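Local coordinates for protein kallistatin (Homo sapiens, PDB 6F4V) that inhibits tissue kallikrein as a serpin, forming an equimolar, heat- and SDS-stable complex with the protease and being cleaved at its reactive site, at residues A171-P176 and M222-D227; L89-G94 and I167-L172; E205-L210 and L268-P273; S179-P184 and M199-Q204. All coordinates share one frame; numbering follows the deposited sequence.

Contact 1. Residues A171-P176 and M222-D227. With NA (sodium ion), chain J.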
# COMPACT_ATOMS: atom_id res chain seq x y z
N ALA A 171 -12.73 -2.40 7.39
CA ALA A 171 -13.86 -2.85 6.60
C ALA A 171 -14.37 -4.17 7.10
O ALA A 171 -13.63 -5.11 7.31
CB ALA A 171 -13.44 -2.99 5.14
N LEU A 172 -15.69 -4.26 7.21
CA LEU A 172 -16.35 -5.50 7.57
C LEU A 172 -16.47 -6.46 6.38
O LEU A 172 -16.75 -6.03 5.25
CB LEU A 172 -17.77 -5.19 8.05
CG LEU A 172 -17.92 -4.40 9.34
CD1 LEU A 172 -19.37 -3.92 9.44
CD2 LEU A 172 -17.53 -5.24 10.55
N TRP A 173 -16.34 -7.76 6.64
CA TRP A 173 -16.64 -8.78 5.63
C TRP A 173 -18.12 -8.73 5.25
O TRP A 173 -18.95 -8.61 6.14
CB TRP A 173 -16.39 -10.19 6.17
CG TRP A 173 -15.02 -10.49 6.61
CD1 TRP A 173 -14.65 -10.92 7.82
CD2 TRP A 173 -13.84 -10.43 5.81
NE1 TRP A 173 -13.30 -11.16 7.85
CE2 TRP A 173 -12.77 -10.84 6.63
CE3 TRP A 173 -13.58 -10.10 4.47
CZ2 TRP A 173 -11.44 -10.90 6.15
CZ3 TRP A 173 -12.26 -10.16 4.00
CH2 TRP A 173 -11.22 -10.55 4.84
N GLU A 174 -18.47 -8.88 3.97
CA GLU A 174 -19.86 -9.22 3.65
C GLU A 174 -20.25 -10.57 4.28
O GLU A 174 -21.40 -10.74 4.69
CB GLU A 174 -20.12 -9.31 2.14
CG GLU A 174 -20.18 -7.96 1.46
CD GLU A 174 -21.50 -7.22 1.62
OE1 GLU A 174 -21.68 -6.19 0.95
OE2 GLU A 174 -22.35 -7.66 2.43
N LYS A 175 -19.30 -11.50 4.32
CA LYS A 175 -19.53 -12.87 4.81
C LYS A 175 -18.56 -13.18 5.98
O LYS A 175 -17.49 -13.80 5.78
CB LYS A 175 -19.34 -13.86 3.66
CG LYS A 175 -20.38 -13.74 2.54
CD LYS A 175 -19.86 -14.34 1.25
CE LYS A 175 -20.74 -13.98 0.05
NZ LYS A 175 -21.90 -14.88 -0.02
N PRO A 176 -18.90 -12.72 7.18
CA PRO A 176 -18.00 -12.89 8.30
C PRO A 176 -17.95 -14.30 8.86
O PRO A 176 -18.80 -15.15 8.51
CB PRO A 176 -18.56 -11.93 9.36
CG PRO A 176 -20.02 -11.83 9.06
CD PRO A 176 -20.14 -12.00 7.56
N MET A 222 -12.97 -12.08 -1.53
CA MET A 222 -13.95 -11.79 -0.49
C MET A 222 -14.33 -10.32 -0.54
O MET A 222 -13.48 -9.42 -0.64
CB MET A 222 -13.42 -12.15 0.90
CG MET A 222 -13.31 -13.63 1.12
SD MET A 222 -12.69 -14.04 2.76
CE MET A 222 -14.14 -13.65 3.73
N ASP A 223 -15.63 -10.07 -0.49
CA ASP A 223 -16.13 -8.71 -0.55
C ASP A 223 -16.19 -8.15 0.85
O ASP A 223 -16.49 -8.87 1.81
CB ASP A 223 -17.51 -8.67 -1.23
CG ASP A 223 -17.41 -8.96 -2.75
OD1 ASP A 223 -16.49 -8.45 -3.41
OD2 ASP A 223 -18.14 -9.81 -3.27
N TYR A 224 -15.93 -6.86 0.94
CA TYR A 224 -16.20 -6.07 2.13
C TYR A 224 -17.54 -5.35 1.97
O TYR A 224 -18.05 -5.18 0.86
CB TYR A 224 -15.12 -5.05 2.36
CG TYR A 224 -13.75 -5.63 2.62
CD1 TYR A 224 -13.47 -6.30 3.81
CD2 TYR A 224 -12.74 -5.54 1.67
CE1 TYR A 224 -12.23 -6.82 4.07
CE2 TYR A 224 -11.48 -6.09 1.91
CZ TYR A 224 -11.22 -6.70 3.11
OH TYR A 224 -9.98 -7.24 3.35
N LYS A 225 -18.11 -4.91 3.09
CA LYS A 225 -19.25 -4.00 3.06
C LYS A 225 -18.72 -2.64 2.68
O LYS A 225 -17.96 -2.04 3.44
CB LYS A 225 -19.96 -3.99 4.41
CG LYS A 225 -20.60 -5.33 4.68
CD LYS A 225 -21.39 -5.35 5.98
CE LYS A 225 -21.86 -6.76 6.27
NZ LYS A 225 -22.68 -6.78 7.52
N GLY A 226 -19.11 -2.15 1.51
CA GLY A 226 -18.52 -0.96 0.88
C GLY A 226 -17.74 -1.30 -0.38
O GLY A 226 -17.78 -2.42 -0.84
N ASP A 227 -17.04 -0.33 -0.93
CA ASP A 227 -16.51 -0.47 -2.27
C ASP A 227 -15.08 -1.00 -2.21
O ASP A 227 -14.13 -0.31 -2.63
CB ASP A 227 -16.56 0.86 -2.99
CG ASP A 227 -18.00 1.34 -3.21
OD1 ASP A 227 -18.90 0.50 -3.34
OD2 ASP A 227 -18.21 2.57 -3.30
NA NA J . -18.90 -4.51 -1.07
O HOH W 1 -20.99 -3.66 -0.08
O HOH W 2 -20.29 -6.32 -1.37
O HOH W 3 -17.08 -11.44 2.52
O HOH W 4 -17.18 -5.28 -2.47

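Contact 2. Residues L89-G94 and I167-L172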
# COMPACT_ATOMS: atom_id res chain seq x y z
N LEU A 89 -17.49 0.38 5.89
CA LEU A 89 -16.13 0.60 5.40
C LEU A 89 -15.59 2.00 5.69
O LEU A 89 -16.14 3.01 5.24
CB LEU A 89 -16.09 0.36 3.89
CG LEU A 89 -14.72 0.22 3.21
CD1 LEU A 89 -14.70 -0.97 2.25
CD2 LEU A 89 -14.31 1.51 2.51
N GLU A 90 -14.50 2.06 6.45
CA GLU A 90 -13.78 3.29 6.70
C GLU A 90 -12.51 3.28 5.85
O GLU A 90 -11.73 2.32 5.91
CB GLU A 90 -13.42 3.40 8.19
CG GLU A 90 -12.70 4.70 8.57
CD GLU A 90 -12.19 4.73 10.00
OE1 GLU A 90 -12.55 3.86 10.80
OE2 GLU A 90 -11.43 5.66 10.35
N THR A 91 -12.37 4.29 5.00
CA THR A 91 -11.12 4.56 4.35
C THR A 91 -10.83 6.04 4.54
O THR A 91 -11.71 6.91 4.35
CB THR A 91 -11.16 4.17 2.86
OG1 THR A 91 -11.56 2.81 2.75
CG2 THR A 91 -9.80 4.34 2.24
N ARG A 92 -9.60 6.33 4.99
CA ARG A 92 -9.13 7.70 5.11
C ARG A 92 -7.74 7.75 4.55
O ARG A 92 -6.90 6.90 4.91
CB ARG A 92 -9.10 8.19 6.55
CG ARG A 92 -10.48 8.53 7.09
CD ARG A 92 -10.46 8.97 8.54
NE ARG A 92 -9.90 7.94 9.41
CZ ARG A 92 -8.65 7.92 9.89
NH1 ARG A 92 -7.76 8.87 9.60
NH2 ARG A 92 -8.26 6.91 10.66
N VAL A 93 -7.51 8.73 3.69
CA VAL A 93 -6.20 9.01 3.14
C VAL A 93 -5.95 10.50 3.30
O VAL A 93 -6.83 11.31 3.03
CB VAL A 93 -6.09 8.61 1.68
CG1 VAL A 93 -4.68 8.91 1.16
CG2 VAL A 93 -6.41 7.13 1.50
N GLY A 94 -4.79 10.85 3.83
CA GLY A 94 -4.44 12.24 4.06
C GLY A 94 -2.95 12.44 3.88
O GLY A 94 -2.17 11.48 3.82
N ILE A 167 -2.76 6.10 5.00
CA ILE A 167 -3.99 5.47 4.63
C ILE A 167 -4.40 4.60 5.80
O ILE A 167 -3.57 3.93 6.41
CB ILE A 167 -3.87 4.66 3.30
CG1 ILE A 167 -5.18 3.94 2.97
CG2 ILE A 167 -2.71 3.67 3.34
CD1 ILE A 167 -5.26 3.38 1.55
N TYR A 168 -5.68 4.66 6.11
CA TYR A 168 -6.30 3.85 7.13
C TYR A 168 -7.54 3.21 6.52
O TYR A 168 -8.35 3.91 5.90
CB TYR A 168 -6.68 4.67 8.35
CG TYR A 168 -7.27 3.76 9.41
CD1 TYR A 168 -6.45 2.96 10.20
CD2 TYR A 168 -8.64 3.64 9.58
CE1 TYR A 168 -6.99 2.08 11.14
CE2 TYR A 168 -9.20 2.76 10.52
CZ TYR A 168 -8.36 2.00 11.30
OH TYR A 168 -8.86 1.11 12.25
N PHE A 169 -7.66 1.90 6.69
CA PHE A 169 -8.69 1.09 6.08
C PHE A 169 -9.24 0.13 7.11
O PHE A 169 -8.51 -0.69 7.66
CB PHE A 169 -8.06 0.28 4.93
CG PHE A 169 -8.99 -0.69 4.26
CD1 PHE A 169 -9.82 -0.27 3.25
CD2 PHE A 169 -8.99 -2.02 4.60
CE1 PHE A 169 -10.66 -1.16 2.60
CE2 PHE A 169 -9.82 -2.93 3.94
CZ PHE A 169 -10.66 -2.49 2.93
N LYS A 170 -10.55 0.19 7.34
CA LYS A 170 -11.18 -0.78 8.24
C LYS A 170 -12.52 -1.12 7.63
O LYS A 170 -13.35 -0.23 7.35
CB LYS A 170 -11.33 -0.20 9.67
CG LYS A 170 -11.90 -1.25 10.65
CD LYS A 170 -11.73 -0.86 12.13
CE LYS A 170 -12.43 0.40 12.56
NZ LYS A 170 -12.06 0.74 13.99
N ALA A 171 -12.73 -2.40 7.39
CA ALA A 171 -13.86 -2.85 6.60
C ALA A 171 -14.37 -4.17 7.10
O ALA A 171 -13.63 -5.11 7.31
CB ALA A 171 -13.44 -2.99 5.14
N LEU A 172 -15.69 -4.26 7.21
CA LEU A 172 -16.35 -5.50 7.57
C LEU A 172 -16.47 -6.46 6.38
O LEU A 172 -16.75 -6.03 5.25
CB LEU A 172 -17.77 -5.19 8.05
CG LEU A 172 -17.92 -4.40 9.34
CD1 LEU A 172 -19.37 -3.92 9.44
CD2 LEU A 172 -17.53 -5.24 10.55

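Contact 3. Residues E205-L210 and L268-P273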
# COMPACT_ATOMS: atom_id res chain seq x y z
N GLU A 205 -21.55 -20.52 3.55
CA GLU A 205 -21.73 -19.45 2.58
C GLU A 205 -21.21 -19.84 1.21
O GLU A 205 -20.33 -20.69 1.09
CB GLU A 205 -20.97 -18.21 3.03
CG GLU A 205 -21.40 -17.68 4.38
CD GLU A 205 -22.83 -17.20 4.36
OE1 GLU A 205 -23.15 -16.31 3.53
OE2 GLU A 205 -23.63 -17.71 5.17
N HIS A 206 -21.78 -19.22 0.18
CA HIS A 206 -21.18 -19.25 -1.16
C HIS A 206 -20.08 -18.21 -1.19
O HIS A 206 -20.21 -17.17 -0.57
CB HIS A 206 -22.20 -18.94 -2.25
CG HIS A 206 -23.06 -20.10 -2.62
ND1 HIS A 206 -23.69 -20.90 -1.69
CD2 HIS A 206 -23.41 -20.61 -3.84
CE1 HIS A 206 -24.36 -21.86 -2.31
NE2 HIS A 206 -24.21 -21.70 -3.61
N HIS A 207 -19.00 -18.51 -1.92
CA HIS A 207 -17.90 -17.58 -2.12
C HIS A 207 -17.47 -17.57 -3.58
O HIS A 207 -17.75 -18.52 -4.32
CB HIS A 207 -16.72 -18.04 -1.25
CG HIS A 207 -16.85 -17.63 0.17
ND1 HIS A 207 -16.50 -16.37 0.61
CD2 HIS A 207 -17.34 -18.29 1.25
CE1 HIS A 207 -16.75 -16.28 1.90
NE2 HIS A 207 -17.24 -17.44 2.32
N TRP A 208 -16.77 -16.49 -3.97
CA TRP A 208 -16.23 -16.34 -5.31
C TRP A 208 -14.83 -16.90 -5.27
O TRP A 208 -13.95 -16.30 -4.62
CB TRP A 208 -16.20 -14.86 -5.71
CG TRP A 208 -17.52 -14.28 -5.88
CD1 TRP A 208 -18.25 -13.57 -4.97
CD2 TRP A 208 -18.30 -14.32 -7.07
NE1 TRP A 208 -19.44 -13.17 -5.52
CE2 TRP A 208 -19.50 -13.62 -6.82
CE3 TRP A 208 -18.10 -14.89 -8.33
CZ2 TRP A 208 -20.51 -13.48 -7.79
CZ3 TRP A 208 -19.10 -14.74 -9.30
CH2 TRP A 208 -20.27 -14.03 -9.02
N TYR A 209 -14.62 -18.06 -5.89
CA TYR A 209 -13.28 -18.67 -5.93
C TYR A 209 -13.09 -19.55 -7.15
O TYR A 209 -14.04 -20.00 -7.77
CB TYR A 209 -12.96 -19.46 -4.64
CG TYR A 209 -13.82 -20.70 -4.45
CD1 TYR A 209 -15.15 -20.60 -4.03
CD2 TYR A 209 -13.30 -21.98 -4.70
CE1 TYR A 209 -15.93 -21.73 -3.86
CE2 TYR A 209 -14.08 -23.12 -4.54
CZ TYR A 209 -15.40 -22.98 -4.12
OH TYR A 209 -16.18 -24.09 -3.94
N LEU A 210 -11.82 -19.75 -7.50
CA LEU A 210 -11.46 -20.63 -8.60
C LEU A 210 -10.18 -21.36 -8.29
O LEU A 210 -9.34 -20.89 -7.49
CB LEU A 210 -11.31 -19.85 -9.90
CG LEU A 210 -10.27 -18.73 -9.94
CD1 LEU A 210 -8.85 -19.19 -10.25
CD2 LEU A 210 -10.73 -17.70 -10.97
N LEU A 268 -18.45 -23.02 -0.18
CA LEU A 268 -17.06 -23.19 0.16
C LEU A 268 -16.89 -23.47 1.63
O LEU A 268 -17.44 -22.77 2.47
CB LEU A 268 -16.30 -21.92 -0.18
CG LEU A 268 -14.82 -21.88 0.15
CD1 LEU A 268 -14.09 -22.86 -0.73
CD2 LEU A 268 -14.25 -20.48 -0.07
N GLU A 269 -16.06 -24.45 1.93
CA GLU A 269 -15.52 -24.62 3.26
C GLU A 269 -14.20 -23.86 3.30
O GLU A 269 -13.26 -24.26 2.62
CB GLU A 269 -15.31 -26.10 3.55
CG GLU A 269 -14.82 -26.41 4.95
CD GLU A 269 -14.32 -27.85 5.05
OE1 GLU A 269 -14.96 -28.72 4.45
OE2 GLU A 269 -13.27 -28.11 5.69
N LEU A 270 -14.15 -22.78 4.08
CA LEU A 270 -13.04 -21.82 4.06
C LEU A 270 -12.36 -21.79 5.41
O LEU A 270 -13.00 -21.49 6.41
CB LEU A 270 -13.57 -20.42 3.72
CG LEU A 270 -12.58 -19.26 3.80
CD1 LEU A 270 -11.38 -19.51 2.89
CD2 LEU A 270 -13.28 -17.98 3.41
N HIS A 271 -11.08 -22.10 5.43
CA HIS A 271 -10.26 -21.99 6.62
C HIS A 271 -9.28 -20.88 6.35
O HIS A 271 -8.49 -20.99 5.41
CB HIS A 271 -9.48 -23.29 6.89
CG HIS A 271 -10.34 -24.51 6.96
ND1 HIS A 271 -10.57 -25.20 8.13
CD2 HIS A 271 -11.02 -25.18 5.99
CE1 HIS A 271 -11.36 -26.23 7.89
NE2 HIS A 271 -11.64 -26.24 6.59
N LEU A 272 -9.31 -19.83 7.17
CA LEU A 272 -8.51 -18.64 6.92
C LEU A 272 -7.95 -18.19 8.24
O LEU A 272 -8.71 -18.09 9.20
CB LEU A 272 -9.36 -17.56 6.28
CG LEU A 272 -8.67 -16.23 5.89
CD1 LEU A 272 -7.70 -16.42 4.73
CD2 LEU A 272 -9.73 -15.18 5.54
N PRO A 273 -6.63 -17.94 8.32
CA PRO A 273 -6.15 -17.58 9.64
C PRO A 273 -6.59 -16.20 10.08
O PRO A 273 -6.80 -15.30 9.25
CB PRO A 273 -4.61 -17.63 9.51
CG PRO A 273 -4.32 -18.19 8.16
CD PRO A 273 -5.55 -18.05 7.33
O HOH W 5 -18.51 -20.56 3.70

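Contact 4. Residues S179-P184 and M199-Q204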
# COMPACT_ATOMS: atom_id res chain seq x y z
N SER A 179 -16.76 -16.39 15.51
CA SER A 179 -15.52 -16.47 16.27
C SER A 179 -15.44 -17.69 17.21
O SER A 179 -14.35 -18.17 17.47
CB SER A 179 -15.26 -15.18 17.04
OG SER A 179 -16.15 -15.05 18.12
N SER A 180 -16.58 -18.21 17.66
CA SER A 180 -16.60 -19.48 18.43
C SER A 180 -16.02 -20.68 17.65
O SER A 180 -15.59 -21.66 18.23
CB SER A 180 -18.02 -19.80 18.93
OG SER A 180 -18.88 -20.16 17.85
N ARG A 181 -15.98 -20.59 16.32
CA ARG A 181 -15.39 -21.65 15.47
C ARG A 181 -13.89 -21.51 15.22
O ARG A 181 -13.28 -22.40 14.65
CB ARG A 181 -16.13 -21.70 14.14
CG ARG A 181 -17.63 -21.89 14.28
CD ARG A 181 -18.28 -22.17 12.94
NE ARG A 181 -18.01 -23.52 12.46
CZ ARG A 181 -18.46 -24.01 11.30
NH1 ARG A 181 -19.17 -23.24 10.48
NH2 ARG A 181 -18.17 -25.25 10.95
N THR A 182 -13.28 -20.39 15.62
CA THR A 182 -11.85 -20.21 15.46
C THR A 182 -11.10 -21.07 16.47
O THR A 182 -11.43 -21.04 17.67
CB THR A 182 -11.48 -18.73 15.62
OG1 THR A 182 -12.21 -17.96 14.63
CG2 THR A 182 -10.00 -18.51 15.49
N THR A 183 -10.14 -21.85 15.99
CA THR A 183 -9.32 -22.73 16.84
C THR A 183 -7.92 -22.79 16.28
O THR A 183 -7.74 -22.65 15.06
CB THR A 183 -9.87 -24.20 16.93
OG1 THR A 183 -9.92 -24.79 15.63
CG2 THR A 183 -11.25 -24.25 17.50
N PRO A 184 -6.91 -23.02 17.15
CA PRO A 184 -5.54 -23.14 16.63
C PRO A 184 -5.37 -24.31 15.64
O PRO A 184 -5.93 -25.38 15.87
CB PRO A 184 -4.69 -23.39 17.89
CG PRO A 184 -5.52 -22.92 19.04
CD PRO A 184 -6.95 -23.14 18.63
N MET A 199 -7.16 -20.44 13.36
CA MET A 199 -7.77 -20.64 12.08
C MET A 199 -9.26 -20.41 12.17
O MET A 199 -9.98 -21.11 12.90
CB MET A 199 -7.46 -22.06 11.57
CG MET A 199 -7.80 -22.28 10.10
SD MET A 199 -6.70 -21.38 8.96
CE MET A 199 -5.21 -22.34 9.09
N MET A 200 -9.73 -19.42 11.42
CA MET A 200 -11.15 -19.13 11.31
C MET A 200 -11.76 -20.12 10.36
O MET A 200 -11.07 -20.61 9.47
CB MET A 200 -11.39 -17.69 10.79
CG MET A 200 -10.55 -16.69 11.54
SD MET A 200 -10.88 -14.99 11.13
CE MET A 200 -10.24 -14.97 9.43
N LEU A 201 -13.04 -20.39 10.54
CA LEU A 201 -13.76 -21.35 9.70
C LEU A 201 -15.18 -20.86 9.40
O LEU A 201 -15.90 -20.46 10.31
CB LEU A 201 -13.82 -22.70 10.41
CG LEU A 201 -14.70 -23.78 9.76
CD1 LEU A 201 -14.18 -24.10 8.37
CD2 LEU A 201 -14.75 -25.03 10.64
N GLN A 202 -15.55 -20.86 8.13
CA GLN A 202 -16.94 -20.75 7.71
C GLN A 202 -17.18 -21.77 6.63
O GLN A 202 -16.30 -22.02 5.83
CB GLN A 202 -17.35 -19.33 7.25
CG GLN A 202 -16.60 -18.73 6.10
CD GLN A 202 -17.14 -17.38 5.70
OE1 GLN A 202 -18.19 -17.29 5.07
NE2 GLN A 202 -16.43 -16.32 6.07
N ASP A 203 -18.36 -22.38 6.64
CA ASP A 203 -18.72 -23.41 5.66
C ASP A 203 -20.17 -23.40 5.15
O ASP A 203 -20.56 -24.31 4.42
CB ASP A 203 -18.35 -24.78 6.21
CG ASP A 203 -19.07 -25.11 7.52
OD1 ASP A 203 -20.00 -24.39 7.93
OD2 ASP A 203 -18.67 -26.08 8.17
N GLN A 204 -20.94 -22.37 5.47
CA GLN A 204 -22.34 -22.30 5.02
C GLN A 204 -22.55 -21.34 3.87
O GLN A 204 -23.61 -21.37 3.24
CB GLN A 204 -23.28 -21.95 6.19
CG GLN A 204 -23.06 -22.73 7.50
CD GLN A 204 -23.34 -24.23 7.41
OE1 GLN A 204 -24.13 -24.75 8.19
NE2 GLN A 204 -22.69 -24.93 6.50
O HOH W 6 -11.18 -23.54 12.84
O HOH W 7 -14.12 -18.65 12.71

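Contact 1. Residues A171-P176 and M222-D227
Trp-173 and Tyr-224 run alongside each other in the same direction, just past the end of strand 159-172 in the serpin fold, in what corresponds to the breach, where the reactive loop begins to enter sheet A. Their planes are only 12° apart, but the rings are offset with little overlap. The centroids of the Trp-173 six-membered ring and the Tyr-224 ring are 5.0 Å apart. The closest touch is Trp-173 CZ3 to Tyr-224 CE1, at 3.3 Å. Met-222 covers one face of the indole in a Met-aromatic contact; its bend at chi3 (74°) puts CE 3.9 Å from the centroid of the Trp-173 six-membered ring. Ala-171 is small enough for its CB to rest against Tyr-224 CD1. The polar ends are bonded to other parts of the chain, Trp-173 NE1 to Asp-325 O and Tyr-224 OH to Thr-329 OG1. An alanine in place of Tyr-224 would probably open a gap beside Trp-173 CZ3 and leave Thr-329 OG1 without this partner. The backbones are clasped by Lys-225 N to Leu-172 O (2.8 Å) and Glu-174 N to Asp-223 O (2.9 Å). Beyond them a sodium ion binds Tyr-224 O at 2.2 Å, Gly-226 O and three waters; two of these waters donate to Glu-174 OE1, a second-shell carboxylate suited to orienting them, and one also accepts from Gly-226 N.

Contact 2. Residues L89-G94 and I167-L172
Leu-89, Thr-91 and Val-93 pair with Ala-171, Phe-169 and Ile-167 on the buried face of two antiparallel strands. Val-93 CG2 meets Ile-167 CG1 at 3.7 Å, the two branched chains running side by side, while Leu-89 CD1 reaches Ala-171 CB at 3.7 Å and also approaches the Phe-169 ring. Apolar Val-93 and Ile-167 suit this interior; Thr-91, small and beta-branched, fits under Leu-82 of helix 68-83 with OG1 beside Phe-169 CD1. Between the faces run four backbone bonds, two for the Glu-90/Lys-170 pair and two for Arg-92/Tyr-168.

On the other face Glu-90, Arg-92 and Tyr-168 are polar but close-packed as well. Arg-92 bends at chi3 (-59°), which places NE so that it donates to Glu-90 OE2 at 2.9 Å; the oxygen lies in the guanidinium plane and accepts on its anti lone pair. The guanidinium crosses Tyr-168 with its plane 23° from the ring, NH2 lying 3.5 Å from Tyr-168 CG. Arg-145 also pairs with Glu-90 OE2 and Glu-143 with Arg-92 NH1, so the charges of Glu-90 and Arg-92 are probably largely balanced; Tyr-168 OH is hydrogen-bonded to Glu-330. The loose part is at the solvent side, where Lys-170 NZ stops 4.5 Å from Glu-90 OE1, too far for a salt bridge, as fits a long chain at the exposed edge. One face buried under helix 68-83 and strand 228-235, the other polar, the antiparallel neighbours 89-100 and 159-172 belong to the large central sheet A of serpins.

Contact 3. Residues E205-L210 and L268-P273
Leu-268 wedges its two methyl branches between His-207 and Tyr-209, two side chains that strand 206-211 sends to the same side. CD1 sits over the face of Tyr-209 in a CH-pi contact, 3.7 Å from the ring centroid and 15° off its normal, while Leu-268 CB touches Tyr-209 CE1 at 3.7 Å. The other branch, CD2, lies 3.7 Å from His-207 CB, where the two side chains cross at about a right angle. Leucine suits position Leu-268 because its two methyls can meet Tyr-209 and His-207 at once. Leu-270 then brings its own CD2 over one face of the imidazole, 4.1 Å from His-207 CE1.

The next layer fixes those rings. The hydroxyl of Tyr-209 is held by Lys-267 O and by a polar side chain of another chain. His-207 NE2 bonds Gln-202 OE1, which restrains the turn of the imidazole. The backbones add a long hydrogen bond from Leu-268 N to Glu-205 O (3.3 Å), and a water accepts from Glu-205 N and donates to Leu-268 O at 2.7 Å.

Further out, Leu-270 also packs on Leu-220 and Met-222. Residues 269-271, where His-271 NE2 bonds Glu-269 OE2, pair in parallel with a strand of another chain, consistent with the C-terminal fragment of a cleaved serpin. The whole is a buried junction of the serpin fold, where the first strand of sheet B packs against the start of strand 269-282, which begins in sheet C and continues into sheet A.

Contact 4. Residues S179-P184 and M199-Q204
Arg-181 reaches across to Asp-203 and grips its carboxylate end-on. Its CB lies 4.0 Å from Leu-201 O, and CD is still near that carbonyl, 3.9 Å from Leu-201 O. There the chain bends (chi3 74°), turning NE toward Leu-201 CD2, at 4.0 Å. At the tip, NH1 donates to Asp-203 OD1 at 2.9 Å and NH2 to Asp-203 OD2, also at 2.9 Å, while NH2 touches Leu-201 CD2 at 3.4 Å. Both oxygens lie near the guanidinium plane, but the planes of the two groups are 60° apart, so the nitrogens meet the carboxylate from above its plane. Leu-201 CG sits over one guanidinium face, giving the flat cation an apolar backing. All this stands at the edge of serpin sheet C, in the antiparallel hairpin of strands 183-188 and 193-202, where Thr-183 and Met-199 form a hydrogen-bonded pair. An alanine in place of Arg-181 would probably leave the Asp-203 carboxylate without its mate and uncover Leu-201 CD2. Between the two segments, one water donates to Arg-181 O and Met-199 O, and another links Thr-182 OG1, which also bonds Glu-326, to Leu-201 N at 3.0 Å.

How the contacts relate
Along the chain, 89-94 comes first, strand 159-172 serves contacts 1 and 2, and contact 4 is nested inside the loop that contact 1 closes; contacts 1 and 3 interleave. Contact 2 lies within sheet A. The centre of contact 1 lies about 13 Å from those of contacts 2 and 3, and contact 4's about 12 Å from contact 3's; those of contacts 2 and 4 are about 25 Å apart. Lys-175 probably links contact 1 to contact 4 through O to Gln-202 NE2, and to contact 3 through NZ to His-206 O. The series connects sheet A with sheets B and C; strand 328-340, between 159-172 and 312-324, is consistent with a cleaved, loop-inserted serpin.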